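MexT protein (Pseudomonas aeruginosa, PDB 6L33) is the regulatory domain of a LysR-type activator of the MexEF-OprN efflux pump, which probably binds DNA through a separate domain. Local coordinates at residues B[82-87]-B[170-175]; B[97-102]-B[148-153]; B[115-120]-B[174-179]. All blocks are in the same frame, centred on the assembly; numbering follows the deposited sequence. Where two conformers were deposited one is given.

How the contacts relate
All three contacts lie in the subdomain built on the sheet with strands 82-86, 103-107, 129-134, 150-154 and 168-170. Contact 1 comes first along the chain and joins strand 82-86 to the loop that follows strand 168-170; contact 2 lies between its two segments in sequence. Contact 3 starts on helix 116-123 and ends on 174-179, sharing F174 and E175 with contact 1. Centres of contacts 1 and 2 are about 8 Å apart, 1 and 3 about 11 Å, and 2 and 3 about 13 Å. Contacts 1 and 3 hold the return segment 170-179 to this subdomain; contact 2 packs helix 96-101 on the same sheet and reaches that segment through Y99 against F174.

Contact 1: B[82-87]-B[170-175]; sequences PKILRA and EDPPFE
I84 and E170 form an antiparallel hydrogen-bonded pair at the edge of the sheet, where the short strand 168-170 ends. I84 N gives a nearly straight bond to E170 O at 2.8 Å, and E170 N returns one to I84 O at 3.1 Å. Packing is tight around this pair. The I84 side chain lies against P172, with CG1 3.8 Å from P172 CB and CD1 about as close, while P82 and P172 set their rings at about a right angle. The I84 branch that does this is CG1, which stands anti to the carbonyl carbon (chi1 -60°). Beyond I84, Y99 of helix 96-101 and T152 of strand 150-154 also touch its side chain.

R86 closes the buried end. Its NE lies 3.2 Å from E170 OE2, with that oxygen at the edge of the guanidinium plane, yet NE meets the carboxylate from above, the two planes being 69° apart. NH2 also faces OE2, but its modelled position is less sure. The other oxygen, E170 OE1, accepts from L94 N, and R86 NH1 pairs with D88, so both charged groups have second partners.

The solvent side is looser. K83 and D171 run side by side, pointing the same way, and K83 NZ reaches D171 OD1 at 2.7 Å from above the carboxylate plane. A water near P82 O and D171 OD1 lies by this pair.

In this type 2 periplasmic-binding-protein fold, 170-175 is the start of the return to the other subdomain. Backbone bonds, proline packing and the buried R86-E170 pair join it to the sheet edge, whereas the attraction between K83 and D171 on the solvent side is probably weakened by water.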
loop_
_atom_site.group_PDB
_atom_site.type_symbol
_atom_site.label_atom_id
_atom_site.label_comp_id
_atom_site.label_asym_id
_atom_site.label_seq_id
_atom_site.Cartn_x
_atom_site.Cartn_y
_atom_site.Cartn_z
ATOM N N PRO B 82 -14.625 -15.041 -5.071
ATOM C CA PRO B 82 -14.031 -14.917 -3.737
ATOM C C PRO B 82 -13.220 -16.143 -3.350
ATOM O O PRO B 82 -13.486 -17.266 -3.786
ATOM C CB PRO B 82 -15.251 -14.751 -2.823
ATOM C CG PRO B 82 -16.357 -15.433 -3.551
ATOM C CD PRO B 82 -16.089 -15.210 -5.015
ATOM N N LYS B 83 -12.209 -15.904 -2.517
ATOM C CA LYS B 83 -11.351 -16.959 -2.004
ATOM C C LYS B 83 -11.107 -16.732 -0.520
ATOM O O LYS B 83 -10.986 -15.588 -0.071
ATOM C CB LYS B 83 -10.005 -17.008 -2.744
ATOM C CG LYS B 83 -10.089 -17.510 -4.176
ATOM C CD LYS B 83 -10.478 -18.979 -4.226
ATOM C CE LYS B 83 -10.497 -19.494 -5.656
ATOM N NZ LYS B 83 -10.950 -20.909 -5.727
ATOM N N ILE B 84 -11.048 -17.825 0.233
ATOM C CA ILE B 84 -10.644 -17.797 1.635
ATOM C C ILE B 84 -9.145 -18.019 1.700
ATOM O O ILE B 84 -8.598 -18.868 0.990
ATOM C CB ILE B 84 -11.390 -18.866 2.457
ATOM C CG1 ILE B 84 -12.899 -18.646 2.396
ATOM C CG2 ILE B 84 -10.908 -18.864 3.902
ATOM C CD1 ILE B 84 -13.306 -17.213 2.555
ATOM N N LEU B 85 -8.474 -17.251 2.553
ATOM C CA LEU B 85 -7.053 -17.417 2.818
ATOM C C LEU B 85 -6.877 -17.791 4.280
ATOM O O LEU B 85 -7.459 -17.149 5.161
ATOM C CB LEU B 85 -6.280 -16.135 2.503
ATOM C CG LEU B 85 -5.609 -16.014 1.134
ATOM C CD1 LEU B 85 -6.523 -16.483 0.018
ATOM C CD2 LEU B 85 -5.193 -14.574 0.905
ATOM N N ARG B 86 -6.091 -18.830 4.542
ATOM C CA ARG B 86 -5.804 -19.213 5.913
ATOM C C ARG B 86 -4.354 -19.655 6.023
ATOM O O ARG B 86 -3.694 -19.958 5.026
ATOM C CB ARG B 86 -6.750 -20.315 6.412
ATOM C CG ARG B 86 -6.785 -21.582 5.577
ATOM C CD ARG B 86 -7.132 -22.758 6.474
ATOM N NE ARG B 86 -8.081 -23.683 5.880
ATOM C CZ ARG B 86 -8.580 -24.741 6.512
ATOM N NH1 ARG B 86 -8.225 -24.999 7.765
ATOM N NH2 ARG B 86 -9.438 -25.533 5.892
ATOM N N ALA B 87 -3.864 -19.678 7.264
ATOM C CA ALA B 87 -2.478 -20.006 7.545
ATOM C C ALA B 87 -2.314 -21.129 8.557
ATOM O O ALA B 87 -1.176 -21.508 8.853
ATOM C CB ALA B 87 -1.727 -18.763 8.047
ATOM N N GLU B 170 -8.941 -21.523 -0.586
ATOM C CA GLU B 170 -10.052 -22.425 -0.847
ATOM C C GLU B 170 -11.290 -21.608 -1.186
ATOM O O GLU B 170 -11.375 -20.415 -0.881
ATOM C CB GLU B 170 -10.328 -23.355 0.346
ATOM C CG GLU B 170 -10.358 -22.664 1.703
ATOM C CD GLU B 170 -10.530 -23.641 2.859
ATOM O OE1 GLU B 170 -11.631 -23.683 3.448
ATOM O OE2 GLU B 170 -9.567 -24.367 3.181
ATOM N N ASP B 171 -12.245 -22.267 -1.835
ATOM C CA ASP B 171 -13.524 -21.630 -2.103
ATOM C C ASP B 171 -14.289 -21.440 -0.795
ATOM O O ASP B 171 -14.229 -22.301 0.089
ATOM C CB ASP B 171 -14.353 -22.467 -3.078
ATOM C CG ASP B 171 -13.726 -22.551 -4.457
ATOM O OD1 ASP B 171 -13.470 -21.488 -5.063
ATOM O OD2 ASP B 171 -13.494 -23.680 -4.937
ATOM N N PRO B 172 -15.007 -20.327 -0.636
ATOM C CA PRO B 172 -15.727 -20.096 0.616
ATOM C C PRO B 172 -16.896 -21.052 0.756
ATOM O O PRO B 172 -17.443 -21.538 -0.249
ATOM C CB PRO B 172 -16.209 -18.638 0.487
ATOM C CG PRO B 172 -15.409 -18.049 -0.637
ATOM C CD PRO B 172 -15.113 -19.185 -1.559
ATOM N N PRO B 173 -17.328 -21.347 1.995
ATOM C CA PRO B 173 -18.466 -22.257 2.188
ATOM C C PRO B 173 -19.806 -21.559 2.017
ATOM O O PRO B 173 -20.830 -22.018 2.532
ATOM C CB PRO B 173 -18.269 -22.749 3.625
ATOM C CG PRO B 173 -17.639 -21.586 4.312
ATOM C CD PRO B 173 -16.764 -20.891 3.279
ATOM N N PHE B 174 -19.800 -20.442 1.297
ATOM C CA PHE B 174 -20.996 -19.660 1.015
ATOM C C PHE B 174 -20.655 -18.703 -0.118
ATOM O O PHE B 174 -19.497 -18.580 -0.525
ATOM C CB PHE B 174 -21.493 -18.908 2.254
ATOM C CG PHE B 174 -20.511 -17.906 2.793
ATOM C CD1 PHE B 174 -19.482 -18.303 3.632
ATOM C CD2 PHE B 174 -20.620 -16.564 2.466
ATOM C CE1 PHE B 174 -18.577 -17.383 4.128
ATOM C CE2 PHE B 174 -19.721 -15.639 2.960
ATOM C CZ PHE B 174 -18.698 -16.048 3.791
ATOM N N GLU B 175 -21.678 -18.019 -0.621
ATOM C CA GLU B 175 -21.535 -17.136 -1.769
ATOM C C GLU B 175 -21.474 -15.684 -1.317
ATOM O O GLU B 175 -22.314 -15.240 -0.529
ATOM C CB GLU B 175 -22.694 -17.328 -2.745
ATOM C CG GLU B 175 -22.418 -16.759 -4.114
ATOM C CD GLU B 175 -21.301 -17.499 -4.815
ATOM O OE1 GLU B 175 -21.595 -18.496 -5.504
ATOM O OE2 GLU B 175 -20.128 -17.089 -4.667
HETATM O O HOH W 1 -15.221 -18.817 -5.132
#

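Contact 2: B[97-102]-B[148-153]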
loop_
_atom_site.group_PDB
_atom_site.type_symbol
_atom_site.label_atom_id
_atom_site.label_comp_id
_atom_site.label_asym_id
_atom_site.label_seq_id
_atom_site.Cartn_x
_atom_site.Cartn_y
_atom_site.Cartn_z
ATOM N N ASP B 97 -19.690 -23.196 9.666
ATOM C CA ASP B 97 -19.549 -23.065 11.114
ATOM C C ASP B 97 -18.122 -22.686 11.496
ATOM O O ASP B 97 -17.907 -21.789 12.319
ATOM C CB ASP B 97 -19.956 -24.367 11.809
ATOM C CG ASP B 97 -21.457 -24.512 11.950
ATOM O OD1 ASP B 97 -22.164 -23.483 11.927
ATOM O OD2 ASP B 97 -21.927 -25.661 12.091
ATOM N N ASP B 98 -17.131 -23.379 10.922
ATOM C CA ASP B 98 -15.737 -23.012 11.159
ATOM C C ASP B 98 -15.484 -21.559 10.784
ATOM O O ASP B 98 -14.816 -20.822 11.519
ATOM C CB ASP B 98 -14.795 -23.912 10.356
ATOM C CG ASP B 98 -14.930 -25.380 10.704
ATOM O OD1 ASP B 98 -15.413 -25.699 11.810
ATOM O OD2 ASP B 98 -14.534 -26.218 9.864
ATOM N N TYR B 99 -16.008 -21.137 9.633
ATOM C CA TYR B 99 -15.769 -19.786 9.141
ATOM C C TYR B 99 -16.299 -18.746 10.118
ATOM O O TYR B 99 -15.604 -17.783 10.462
ATOM C CB TYR B 99 -16.422 -19.627 7.768
ATOM C CG TYR B 99 -16.144 -18.314 7.085
ATOM C CD1 TYR B 99 -15.037 -18.161 6.260
ATOM C CD2 TYR B 99 -16.993 -17.228 7.253
ATOM C CE1 TYR B 99 -14.782 -16.962 5.628
ATOM C CE2 TYR B 99 -16.743 -16.024 6.628
ATOM C CZ TYR B 99 -15.636 -15.896 5.816
ATOM O OH TYR B 99 -15.390 -14.698 5.186
ATOM N N CYS B 100 -17.533 -18.936 10.588
ATOM C CA CYS B 100 -18.165 -17.966 11.472
ATOM C C CYS B 100 -17.535 -17.938 12.857
ATOM O O CYS B 100 -17.697 -16.946 13.577
ATOM C CB CYS B 100 -19.658 -18.277 11.585
ATOM S SG CYS B 100 -20.621 -17.702 10.169
ATOM N N ALA B 101 -16.829 -19.000 13.251
ATOM C CA ALA B 101 -16.240 -19.074 14.581
ATOM C C ALA B 101 -14.815 -18.543 14.640
ATOM O O ALA B 101 -14.348 -18.179 15.725
ATOM C CB ALA B 101 -16.256 -20.521 15.088
ATOM N N ARG B 102 -14.122 -18.488 13.526
ATOM C CA ARG B 102 -12.741 -18.043 13.571
ATOM C C ARG B 102 -12.663 -16.528 13.420
ATOM O O ARG B 102 -13.623 -15.889 12.982
ATOM C CB ARG B 102 -11.939 -18.753 12.484
ATOM C CG ARG B 102 -11.625 -20.190 12.881
ATOM C CD ARG B 102 -10.955 -20.984 11.785
ATOM N NE ARG B 102 -9.649 -20.441 11.435
ATOM C CZ ARG B 102 -8.683 -21.149 10.860
ATOM N NH1 ARG B 102 -7.525 -20.575 10.570
ATOM N NH2 ARG B 102 -8.874 -22.433 10.582
ATOM N N ASP B 148 -4.844 -18.180 13.542
ATOM C CA ASP B 148 -6.033 -18.750 12.927
ATOM C C ASP B 148 -6.923 -17.683 12.297
ATOM O O ASP B 148 -8.088 -17.956 11.991
ATOM C CB ASP B 148 -6.821 -19.575 13.949
ATOM C CG ASP B 148 -7.472 -18.722 15.018
ATOM O OD1 ASP B 148 -6.870 -17.703 15.422
ATOM O OD2 ASP B 148 -8.587 -19.073 15.459
ATOM N N ILE B 149 -6.396 -16.474 12.091
ATOM C CA ILE B 149 -7.150 -15.443 11.388
ATOM C C ILE B 149 -7.238 -15.803 9.912
ATOM O O ILE B 149 -6.260 -16.256 9.302
ATOM C CB ILE B 149 -6.502 -14.060 11.578
ATOM C CG1 ILE B 149 -6.343 -13.727 13.062
ATOM C CG2 ILE B 149 -7.326 -12.987 10.885
ATOM C CD1 ILE B 149 -5.434 -12.538 13.320
ATOM N N ILE B 150 -8.413 -15.596 9.327
ATOM C CA ILE B 150 -8.629 -15.876 7.915
ATOM C C ILE B 150 -9.090 -14.599 7.226
ATOM O O ILE B 150 -9.641 -13.691 7.856
ATOM C CB ILE B 150 -9.646 -17.021 7.707
ATOM C CG1 ILE B 150 -11.022 -16.632 8.247
ATOM C CG2 ILE B 150 -9.165 -18.292 8.393
ATOM C CD1 ILE B 150 -11.976 -17.816 8.382
ATOM N N ALA B 151 -8.842 -14.531 5.921
ATOM C CA ALA B 151 -9.228 -13.393 5.100
ATOM C C ALA B 151 -10.006 -13.883 3.887
ATOM O O ALA B 151 -9.758 -14.977 3.372
ATOM C CB ALA B 151 -8.004 -12.584 4.644
ATOM N N THR B 152 -10.957 -13.065 3.440
ATOM C CA THR B 152 -11.767 -13.348 2.257
ATOM C C THR B 152 -11.461 -12.279 1.216
ATOM O O THR B 152 -11.802 -11.108 1.410
ATOM C CB THR B 152 -13.256 -13.367 2.597
ATOM O OG1 THR B 152 -13.484 -14.217 3.729
ATOM C CG2 THR B 152 -14.062 -13.880 1.413
ATOM N N VAL B 153 -10.823 -12.679 0.119
ATOM C CA VAL B 153 -10.295 -11.727 -0.859
ATOM C C VAL B 153 -10.690 -12.180 -2.259
ATOM O O VAL B 153 -11.039 -13.352 -2.477
ATOM C CB VAL B 153 -8.757 -11.587 -0.742
ATOM C CG1 VAL B 153 -8.352 -11.221 0.680
ATOM C CG2 VAL B 153 -8.063 -12.870 -1.188
#
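R102, the first residue to leave helix 96-101, brings its CA to 6.5 Å from the CA of I149, and from there the backbones of the helix and of strand 150-154 diverge, so that the side chains bridge the gap. This is helix-on-sheet packing within one alpha/beta subdomain of the LysR substrate-binding domain, a type 2 periplasmic-binding-protein fold. Strand 103-107, which follows the helix directly, hydrogen-bonds to I150 as its sheet neighbour.

At the near end R102 points at the other segment and takes hold of D148 O side-on. NE donates at 3.0 Å to D148 O in the carbonyl plane, on a lone pair; NH1 donates to the same oxygen at 3.0 Å but from above that plane. Both nitrogens keep D148 O close to the guanidinium plane, and a bend at chi3 (64°) places NE for the grip. NH1 also pairs with D88, so the guanidinium has an acid partner of its own. I150 CG2 lies over one face of the guanidinium, 3.6 Å from R102 NH1, and thereby packs an apolar methyl against a charged plane.

Its other branch serves the tyrosine: I150 CD1 comes to 3.7 Å from Y99 CD1. CG of Y99 is anti to the backbone N (chi1 -175°), and the ring runs across to the strand, where T152 OG1 meets it at the edge. V117 of helix 116-123 touches both Y99 and T152, and H104 and F174 set their rings edge-to-face with Y99. The Y99 OH to T152 OG1 hydrogen bond is modelled at 2.4 Å, a length short enough to be doubtful. D148 OD2, finally, sits 4.4 Å from R102 NE and well out of the guanidinium plane, so no N-H points at it and any attraction is probably one of charge alone.

Contact 3: B[115-120]-B[174-179]; sequences GFVDEE and FETRAF. With SO4 (sulfate ion), chain G.
F116 meets R177 and F179 while its own backbone N holds a sulfate ion, and no direct hydrogen bond crosses between the two segments. In the R177 conformer described, CD lies over one face of the F116 ring, 4.1 Å from its centroid and 13° off the normal, a CH-pi contact; the guanidinium beyond is tilted 39° to the ring. E119 OE2 lies 4.1 Å from R177 NH1, too far for a salt bridge. A second conformer was deposited, so these R177 contacts are less certain. F116 CE2 also touches F179 CZ at 3.5 Å, the ring planes nearly perpendicular, and Y46 pairs edge-to-face with F179.

The sulfate occupies the N-terminal end of helix 116-123. F116 N donates to its O1 at 3.0 Å and V117 N to O2 at 3.2 Å, while G115, at the N-cap, gives its N to D118 OD2, the carboxylate three residues on. A helix N-terminus would be expected to favour an anion. In the two-subdomain fold of LysR regulators, effectors typically bind in the cleft between subdomains; this ion, probably from the crystallisation liquor, may mark such a pocket.

Further along, V117 splits its branches: CG1 rests on the edge of the F174 ring, 3.8 Å from CZ, and CG2 lies 3.5 Å from T176 OG1. At the far side E120 CG packs 3.3 Å from E175 O, and the bend at chi2 (66°) keeps CD beside that oxygen. E120 OE1 accepts from a water whose link to E175 O is suspiciously short and so doubtful.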
loop_
_atom_site.group_PDB
_atom_site.type_symbol
_atom_site.label_atom_id
_atom_site.label_comp_id
_atom_site.label_asym_id
_atom_site.label_seq_id
_atom_site.Cartn_x
_atom_site.Cartn_y
_atom_site.Cartn_z
ATOM N N GLY B 115 -17.914 -5.726 6.263
ATOM C CA GLY B 115 -17.871 -5.694 4.816
ATOM C C GLY B 115 -19.050 -6.393 4.177
ATOM O O GLY B 115 -20.069 -6.638 4.830
ATOM N N PHE B 116 -18.919 -6.718 2.891
ATOM C CA PHE B 116 -20.011 -7.373 2.181
ATOM C C PHE B 116 -20.248 -8.787 2.692
ATOM O O PHE B 116 -21.393 -9.251 2.709
ATOM C CB PHE B 116 -19.718 -7.385 0.685
ATOM C CG PHE B 116 -19.841 -6.036 0.036
ATOM C CD1 PHE B 116 -21.083 -5.443 -0.129
ATOM C CD2 PHE B 116 -18.716 -5.357 -0.403
ATOM C CE1 PHE B 116 -21.200 -4.201 -0.724
ATOM C CE2 PHE B 116 -18.828 -4.114 -0.998
ATOM C CZ PHE B 116 -20.071 -3.535 -1.158
ATOM N N VAL B 117 -19.189 -9.480 3.112
ATOM C CA VAL B 117 -19.351 -10.800 3.718
ATOM C C VAL B 117 -20.269 -10.711 4.931
ATOM O O VAL B 117 -21.184 -11.523 5.104
ATOM C CB VAL B 117 -17.979 -11.393 4.087
ATOM C CG1 VAL B 117 -18.134 -12.518 5.100
ATOM C CG2 VAL B 117 -17.260 -11.884 2.835
ATOM N N ASP B 118 -20.039 -9.711 5.785
ATOM C CA ASP B 118 -20.905 -9.500 6.939
ATOM C C ASP B 118 -22.329 -9.179 6.508
ATOM O O ASP B 118 -23.295 -9.626 7.138
ATOM C CB ASP B 118 -20.340 -8.377 7.806
ATOM C CG ASP B 118 -18.901 -8.624 8.205
ATOM O OD1 ASP B 118 -18.676 -9.446 9.116
ATOM O OD2 ASP B 118 -17.997 -8.006 7.604
ATOM N N GLU B 119 -22.476 -8.402 5.432
ATOM C CA GLU B 119 -23.801 -8.103 4.903
ATOM C C GLU B 119 -24.504 -9.376 4.445
ATOM O O GLU B 119 -25.698 -9.564 4.706
ATOM C CB GLU B 119 -23.678 -7.099 3.755
ATOM C CG GLU B 119 -24.990 -6.669 3.121
ATOM C CD GLU B 119 -24.785 -5.661 2.001
ATOM O OE1 GLU B 119 -23.966 -4.733 2.178
ATOM O OE2 GLU B 119 -25.436 -5.798 0.944
ATOM N N GLU B 120 -23.770 -10.275 3.785
ATOM C CA GLU B 120 -24.373 -11.512 3.300
ATOM C C GLU B 120 -24.692 -12.469 4.444
ATOM O O GLU B 120 -25.756 -13.100 4.451
ATOM C CB GLU B 120 -23.448 -12.177 2.281
ATOM C CG GLU B 120 -24.015 -13.443 1.651
ATOM C CD GLU B 120 -25.239 -13.190 0.782
ATOM O OE1 GLU B 120 -25.925 -14.173 0.428
ATOM O OE2 GLU B 120 -25.514 -12.017 0.444
ATOM N N PHE B 174 -19.800 -20.442 1.297
ATOM C CA PHE B 174 -20.996 -19.660 1.015
ATOM C C PHE B 174 -20.655 -18.703 -0.118
ATOM O O PHE B 174 -19.497 -18.580 -0.525
ATOM C CB PHE B 174 -21.493 -18.908 2.254
ATOM C CG PHE B 174 -20.511 -17.906 2.793
ATOM C CD1 PHE B 174 -19.482 -18.303 3.632
ATOM C CD2 PHE B 174 -20.620 -16.564 2.466
ATOM C CE1 PHE B 174 -18.577 -17.383 4.128
ATOM C CE2 PHE B 174 -19.721 -15.639 2.960
ATOM C CZ PHE B 174 -18.698 -16.048 3.791
ATOM N N GLU B 175 -21.678 -18.019 -0.621
ATOM C CA GLU B 175 -21.535 -17.136 -1.769
ATOM C C GLU B 175 -21.474 -15.684 -1.317
ATOM O O GLU B 175 -22.314 -15.240 -0.529
ATOM C CB GLU B 175 -22.694 -17.328 -2.745
ATOM C CG GLU B 175 -22.418 -16.759 -4.114
ATOM C CD GLU B 175 -21.301 -17.499 -4.815
ATOM O OE1 GLU B 175 -21.595 -18.496 -5.504
ATOM O OE2 GLU B 175 -20.128 -17.089 -4.667
ATOM N N THR B 176 -20.497 -14.942 -1.833
ATOM C CA THR B 176 -20.363 -13.530 -1.509
ATOM C C THR B 176 -19.874 -12.769 -2.736
ATOM O O THR B 176 -19.502 -13.356 -3.755
ATOM C CB THR B 176 -19.432 -13.316 -0.307
ATOM O OG1 THR B 176 -19.588 -11.981 0.191
ATOM C CG2 THR B 176 -17.979 -13.558 -0.693
ATOM N N ARG B 177 -19.886 -11.443 -2.625
ATOM C CA ARG B 177 -19.525 -10.563 -3.728
ATOM C C ARG B 177 -18.040 -10.675 -4.059
ATOM O O ARG B 177 -17.210 -10.978 -3.196
ATOM C CB ARG B 177 -19.853 -9.113 -3.365
ATOM C CG ARG B 177 -20.805 -8.398 -4.305
ATOM C CD ARG B 177 -21.041 -6.969 -3.830
ATOM N NE ARG B 177 -22.287 -6.409 -4.343
ATOM C CZ ARG B 177 -23.441 -6.425 -3.685
ATOM N NH1 ARG B 177 -23.514 -6.978 -2.482
ATOM N NH2 ARG B 177 -24.525 -5.889 -4.231
ATOM N N ALA B 178 -17.708 -10.389 -5.314
ATOM C CA ALA B 178 -16.321 -10.263 -5.749
ATOM C C ALA B 178 -16.322 -9.313 -6.938
ATOM O O ALA B 178 -16.788 -9.681 -8.023
ATOM C CB ALA B 178 -15.716 -11.615 -6.114
ATOM N N PHE B 179 -15.827 -8.096 -6.729
ATOM C CA PHE B 179 -15.868 -7.077 -7.766
ATOM C C PHE B 179 -14.951 -7.444 -8.927
ATOM O O PHE B 179 -13.883 -8.030 -8.745
ATOM C CB PHE B 179 -15.457 -5.714 -7.204
ATOM C CG PHE B 179 -16.460 -5.118 -6.256
ATOM C CD1 PHE B 179 -17.817 -5.180 -6.526
ATOM C CD2 PHE B 179 -16.042 -4.489 -5.094
ATOM C CE1 PHE B 179 -18.739 -4.629 -5.651
ATOM C CE2 PHE B 179 -16.957 -3.939 -4.219
ATOM C CZ PHE B 179 -18.306 -4.007 -4.497
HETATM S S SO4 G . -15.548 -7.896 1.873
HETATM O O1 SO4 G . -16.104 -6.548 1.774
HETATM O O2 SO4 G . -16.108 -8.570 3.041
HETATM O O3 SO4 G . -15.877 -8.645 0.665
HETATM O O4 SO4 G . -14.097 -7.812 2.011
HETATM O O HOH W 2 -24.047 -16.522 0.747
#